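Local coordinates for protein CaaX farnesyltransferase alpha subunit Ram2 (Aspergillus fumigatus, PDB 4L9P) that forms the alpha subunit of the heterodimeric protein farnesyltransferase that farnesylates CAAX proteins, and probably also serves a geranylgeranyltransferase, at residues P256-L269 and V301-V313. The protein carries 1 engineered substitution. Numbering follows the deposited sequence. Where two conformers were deposited one is given.
Sequences PENRSPWSYARGVL and VKSSHAIEWLADV. With EDO (1,2-ethanediol), chain H.
His305 lies between the indole of Trp262 and the backbone and side chain of Arg259, each meeting a different part of it. Its CB stands 3.3 Å from the centroid of the Trp262 five-membered ring and 8° off that ring's normal, a CH-pi contact over the face. The imidazole itself is oblique to the indole; one of its faces takes Arg259 CA in a second CH-pi contact, and its CE1 edge stands over the face of the Arg259 guanidinium, 3.4 Å from CZ, the two planes being nearly perpendicular. NE2 donates in its own ring plane to Glu257 O at 2.8 Å, arriving above the carbonyl plane, which helps fix the ring's rotation.

Glu257, bent at chi2 (54°), turns its carboxylate onto the first turn of helix 304-317: OE1 receives Ser304 N through its syn lone pair, and OE2 receives Ser304 OG at 2.6 Å. Pro256 O is gripped from opposite faces of its carbonyl plane by Trp262 NE1 and Ser303 OG.

Further along, Trp309 fits as a knob among Trp262, Ala265, Arg266 and Leu269. It meets Trp262 obliquely, CE3 to CE3 at 3.5 Å, while Leu269 CD1 touches its edge at CZ2. The extended Arg266 slides past this indole, CG 3.4 Å from Trp309 CZ3, and forms an end-on salt bridge in which NH1 and NH2 both donate to Asp312 OD2, NH1 at 2.9 Å. Asp312 OD1 has a second salt bridge, to Arg349.

The aromatic cluster of Trp262, His305 and Trp309 thus packs two near-parallel helix segments (25°, axes 10.4 Å apart at closest approach) within the alpha-helical solenoid of the prenyltransferase alpha-subunit family. Helices 197-208 and 238-254 flank segment 256-269, helix 323-338 packs against Val301 and Ile307, and the beta subunit Ram1 covers Pro256 to Ser260.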
loop_
_atom_site.group_PDB
_atom_site.type_symbol
_atom_site.label_atom_id
_atom_site.label_comp_id
_atom_site.label_asym_id
_atom_site.label_seq_id
_atom_site.Cartn_x
_atom_site.Cartn_y
_atom_site.Cartn_z
ATOM N N PRO A 256 8.050 20.859 17.997
ATOM C CA PRO A 256 8.844 21.112 16.783
ATOM C C PRO A 256 9.345 19.851 16.076
ATOM O O PRO A 256 9.674 19.966 14.904
ATOM C CB PRO A 256 10.070 21.907 17.332
ATOM C CG PRO A 256 9.500 22.615 18.492
ATOM C CD PRO A 256 8.621 21.562 19.172
ATOM N N GLU A 257 9.413 18.698 16.744
ATOM C CA GLU A 257 9.870 17.487 16.042
ATOM C C GLU A 257 8.730 16.798 15.269
ATOM O O GLU A 257 8.956 15.776 14.635
ATOM C CB GLU A 257 10.527 16.537 17.048
ATOM C CG GLU A 257 11.310 15.345 16.470
ATOM C CD GLU A 257 12.380 15.712 15.466
ATOM O OE1 GLU A 257 12.724 16.896 15.383
ATOM O OE2 GLU A 257 12.910 14.797 14.776
ATOM N N ASN A 258 7.525 17.372 15.270
ATOM C CA ASN A 258 6.387 16.763 14.555
ATOM C C ASN A 258 6.528 17.020 13.053
ATOM O O ASN A 258 6.428 18.165 12.605
ATOM C CB ASN A 258 5.171 17.467 15.090
ATOM C CG ASN A 258 3.877 17.140 14.377
ATOM O OD1 ASN A 258 3.758 16.168 13.627
ATOM N ND2 ASN A 258 2.857 17.969 14.670
ATOM N N ARG A 259 6.729 15.975 12.254
ATOM C CA ARG A 259 6.960 16.155 10.820
ATOM C C ARG A 259 5.781 16.805 10.100
ATOM O O ARG A 259 5.971 17.549 9.155
ATOM C CB ARG A 259 7.268 14.800 10.181
ATOM C CG ARG A 259 7.435 14.829 8.668
ATOM C CD ARG A 259 7.804 13.431 8.214
ATOM N NE ARG A 259 9.003 12.927 8.927
ATOM C CZ ARG A 259 10.267 13.224 8.644
ATOM N NH1 ARG A 259 10.575 13.989 7.576
ATOM N NH2 ARG A 259 11.236 12.674 9.387
ATOM N N SER A 260 4.556 16.473 10.524
ATOM C CA SER A 260 3.373 16.802 9.693
ATOM C C SER A 260 3.241 18.277 9.283
ATOM O O SER A 260 3.049 18.537 8.114
ATOM C CB SER A 260 2.076 16.315 10.369
ATOM O OG SER A 260 2.084 14.882 10.470
ATOM N N PRO A 261 3.342 19.236 10.237
ATOM C CA PRO A 261 3.199 20.650 9.822
ATOM C C PRO A 261 4.374 21.126 8.965
ATOM O O PRO A 261 4.165 22.019 8.166
ATOM C CB PRO A 261 3.183 21.437 11.150
ATOM C CG PRO A 261 3.889 20.509 12.164
ATOM C CD PRO A 261 3.364 19.113 11.717
ATOM N N TRP A 262 5.569 20.560 9.140
ATOM C CA TRP A 262 6.694 20.939 8.274
ATOM C C TRP A 262 6.404 20.484 6.851
ATOM O O TRP A 262 6.649 21.223 5.880
ATOM C CB TRP A 262 8.005 20.317 8.759
ATOM C CG TRP A 262 8.512 20.901 10.051
ATOM C CD1 TRP A 262 8.362 20.367 11.292
ATOM C CD2 TRP A 262 9.344 22.056 10.204
ATOM N NE1 TRP A 262 9.035 21.139 12.239
ATOM C CE2 TRP A 262 9.626 22.192 11.593
ATOM C CE3 TRP A 262 9.867 23.014 9.305
ATOM C CZ2 TRP A 262 10.450 23.235 12.101
ATOM C CZ3 TRP A 262 10.650 24.086 9.825
ATOM C CH2 TRP A 262 10.954 24.152 11.201
ATOM N N SER A 263 5.897 19.256 6.700
ATOM C CA SER A 263 5.563 18.751 5.362
ATOM C C SER A 263 4.406 19.569 4.780
ATOM O O SER A 263 4.394 19.867 3.593
ATOM C CB SER A 263 5.191 17.281 5.432
ATOM O OG SER A 263 6.317 16.528 5.917
ATOM N N TYR A 264 3.428 19.914 5.599
ATOM C CA TYR A 264 2.298 20.720 5.107
ATOM C C TYR A 264 2.839 22.071 4.602
ATOM O O TYR A 264 2.496 22.519 3.491
ATOM C CB TYR A 264 1.306 20.904 6.250
ATOM C CG TYR A 264 0.107 21.707 5.874
ATOM C CD1 TYR A 264 -0.936 21.098 5.148
ATOM C CD2 TYR A 264 -0.002 23.061 6.203
ATOM C CE1 TYR A 264 -2.043 21.836 4.778
ATOM C CE2 TYR A 264 -1.128 23.836 5.833
ATOM C CZ TYR A 264 -2.135 23.207 5.117
ATOM O OH TYR A 264 -3.257 23.914 4.712
ATOM N N ALA A 265 3.724 22.706 5.357
ATOM C CA ALA A 265 4.270 24.002 4.918
ATOM C C ALA A 265 5.062 23.900 3.624
ATOM O O ALA A 265 4.955 24.774 2.756
ATOM C CB ALA A 265 5.159 24.642 6.020
ATOM N N ARG A 266 5.847 22.835 3.477
ATOM C CA ARG A 266 6.501 22.616 2.173
ATOM C C ARG A 266 5.452 22.540 1.067
ATOM O O ARG A 266 5.655 23.090 -0.015
ATOM C CB ARG A 266 7.352 21.357 2.173
ATOM C CG ARG A 266 8.581 21.477 3.039
ATOM C CD ARG A 266 9.293 20.184 3.167
ATOM N NE ARG A 266 10.609 20.254 3.827
ATOM C CZ ARG A 266 11.784 20.409 3.199
ATOM N NH1 ARG A 266 11.848 20.584 1.891
ATOM N NH2 ARG A 266 12.903 20.388 3.917
ATOM N N GLY A 267 4.365 21.830 1.312
ATOM C CA GLY A 267 3.332 21.735 0.299
ATOM C C GLY A 267 2.690 23.076 0.019
ATOM O O GLY A 267 2.385 23.404 -1.149
ATOM N N VAL A 268 2.459 23.877 1.049
ATOM C CA VAL A 268 1.886 25.214 0.809
ATOM C C VAL A 268 2.810 26.089 -0.012
ATOM O O VAL A 268 2.362 26.758 -0.960
ATOM C CB VAL A 268 1.593 25.910 2.138
ATOM C CG1 VAL A 268 1.127 27.379 1.899
ATOM C CG2 VAL A 268 0.529 25.102 2.928
ATOM N N LEU A 269 4.109 26.064 0.326
ATOM C CA LEU A 269 5.078 26.898 -0.440
ATOM C C LEU A 269 5.151 26.429 -1.890
ATOM O O LEU A 269 5.191 27.243 -2.804
ATOM C CB LEU A 269 6.453 26.927 0.233
ATOM C CG LEU A 269 6.432 27.626 1.603
ATOM C CD1 LEU A 269 7.720 27.317 2.400
ATOM C CD2 LEU A 269 6.317 29.133 1.432
ATOM N N VAL A 301 19.634 21.562 19.190
ATOM C CA VAL A 301 18.663 21.407 18.106
ATOM C C VAL A 301 17.323 20.922 18.608
ATOM O O VAL A 301 17.239 19.884 19.259
ATOM C CB VAL A 301 19.211 20.380 17.083
ATOM C CG1 VAL A 301 18.148 19.967 16.026
ATOM C CG2 VAL A 301 20.523 20.907 16.441
ATOM N N LYS A 302 16.270 21.656 18.287
ATOM C CA LYS A 302 14.952 21.256 18.749
ATOM C C LYS A 302 14.128 20.581 17.671
ATOM O O LYS A 302 13.033 20.072 17.965
ATOM C CB LYS A 302 14.204 22.485 19.256
ATOM C CG LYS A 302 14.939 23.170 20.468
ATOM C CD LYS A 302 14.118 24.337 21.097
ATOM C CE LYS A 302 14.978 25.599 21.332
ATOM N NZ LYS A 302 15.501 26.309 20.056
ATOM N N SER A 303 14.618 20.596 16.439
ATOM C CA SER A 303 13.865 19.973 15.329
ATOM C C SER A 303 14.763 19.482 14.212
ATOM O O SER A 303 15.487 20.302 13.594
ATOM C CB SER A 303 12.867 20.996 14.747
ATOM O OG SER A 303 12.133 20.390 13.668
ATOM N N SER A 304 14.730 18.166 13.917
ATOM C CA SER A 304 15.471 17.657 12.761
ATOM C C SER A 304 14.905 18.218 11.448
ATOM O O SER A 304 15.623 18.389 10.439
ATOM C CB SER A 304 15.477 16.132 12.757
ATOM O OG SER A 304 14.150 15.635 12.607
ATOM N N HIS A 305 13.592 18.501 11.448
ATOM C CA HIS A 305 12.975 19.082 10.268
ATOM C C HIS A 305 13.522 20.447 9.927
ATOM O O HIS A 305 13.604 20.824 8.749
ATOM C CB HIS A 305 11.425 19.153 10.479
ATOM C CG HIS A 305 10.914 17.850 11.000
ATOM N ND1 HIS A 305 11.050 16.687 10.269
ATOM C CD2 HIS A 305 10.396 17.495 12.200
ATOM C CE1 HIS A 305 10.612 15.682 10.994
ATOM N NE2 HIS A 305 10.208 16.133 12.166
ATOM N N ALA A 306 13.883 21.210 10.965
ATOM C CA ALA A 306 14.507 22.524 10.764
ATOM C C ALA A 306 15.861 22.367 10.101
ATOM O O ALA A 306 16.189 23.137 9.220
ATOM C CB ALA A 306 14.602 23.233 12.068
ATOM N N ILE A 307 16.612 21.338 10.488
ATOM C CA ILE A 307 17.926 21.116 9.866
ATOM C C ILE A 307 17.732 20.730 8.399
ATOM O O ILE A 307 18.462 21.244 7.503
ATOM C CB ILE A 307 18.718 19.988 10.590
ATOM C CG1 ILE A 307 18.921 20.318 12.070
ATOM C CG2 ILE A 307 20.062 19.700 9.909
ATOM C CD1 ILE A 307 19.594 19.187 12.812
ATOM N N GLU A 308 16.756 19.846 8.094
ATOM C CA GLU A 308 16.551 19.466 6.691
ATOM C C GLU A 308 16.066 20.652 5.863
ATOM O O GLU A 308 16.455 20.830 4.698
ATOM C CB GLU A 308 15.516 18.377 6.645
ATOM C CG GLU A 308 15.317 17.853 5.217
ATOM C CD GLU A 308 14.223 16.818 5.227
ATOM O OE1 GLU A 308 13.457 16.792 6.245
ATOM O OE2 GLU A 308 14.103 16.040 4.253
ATOM N N TRP A 309 15.239 21.496 6.479
ATOM C CA TRP A 309 14.769 22.702 5.799
ATOM C C TRP A 309 15.950 23.592 5.423
ATOM O O TRP A 309 16.053 24.075 4.273
ATOM C CB TRP A 309 13.826 23.469 6.725
ATOM C CG TRP A 309 13.024 24.509 6.036
ATOM C CD1 TRP A 309 13.457 25.714 5.570
ATOM C CD2 TRP A 309 11.633 24.426 5.728
ATOM N NE1 TRP A 309 12.399 26.399 4.998
ATOM C CE2 TRP A 309 11.272 25.616 5.072
ATOM C CE3 TRP A 309 10.647 23.438 5.954
ATOM C CZ2 TRP A 309 9.965 25.859 4.640
ATOM C CZ3 TRP A 309 9.340 23.677 5.531
ATOM C CH2 TRP A 309 9.012 24.875 4.883
ATOM N N LEU A 310 16.844 23.804 6.396
ATOM C CA LEU A 310 18.052 24.610 6.128
ATOM C C LEU A 310 18.939 23.982 5.039
ATOM O O LEU A 310 19.494 24.705 4.211
ATOM C CB LEU A 310 18.844 24.848 7.425
ATOM C CG LEU A 310 18.076 25.770 8.371
ATOM C CD1 LEU A 310 18.695 25.818 9.767
ATOM C CD2 LEU A 310 17.821 27.188 7.799
ATOM N N ALA A 311 19.075 22.656 5.020
ATOM C CA ALA A 311 19.910 22.038 4.017
ATOM C C ALA A 311 19.350 22.391 2.655
ATOM O O ALA A 311 20.093 22.679 1.732
ATOM C CB ALA A 311 19.906 20.549 4.201
ATOM N N ASP A 312 18.018 22.305 2.512
ATOM C CA ASP A 312 17.408 22.621 1.220
ATOM C C ASP A 312 17.517 24.095 0.843
ATOM O O ASP A 312 17.768 24.413 -0.342
ATOM C CB ASP A 312 15.939 22.176 1.167
ATOM C CG ASP A 312 15.793 20.670 1.157
ATOM O OD1 ASP A 312 16.748 19.940 0.785
ATOM O OD2 ASP A 312 14.700 20.191 1.494
ATOM N N VAL A 313 17.304 24.999 1.818
ATOM C CA VAL A 313 17.472 26.425 1.543
ATOM C C VAL A 313 18.891 26.726 1.025
ATOM O O VAL A 313 19.064 27.433 0.019
ATOM C CB VAL A 313 17.178 27.269 2.804
ATOM C CG1 VAL A 313 17.718 28.690 2.648
ATOM C CG2 VAL A 313 15.657 27.273 3.093
HETATM C C1 EDO H . 14.170 11.520 13.876
HETATM O O1 EDO H . 15.524 11.206 14.225
HETATM C C2 EDO H . 13.373 11.528 15.180
HETATM O O2 EDO H . 13.783 12.600 16.065
HETATM O O HOH W 1 13.986 14.098 10.165
HETATM O O HOH W 2 11.965 19.964 6.626
#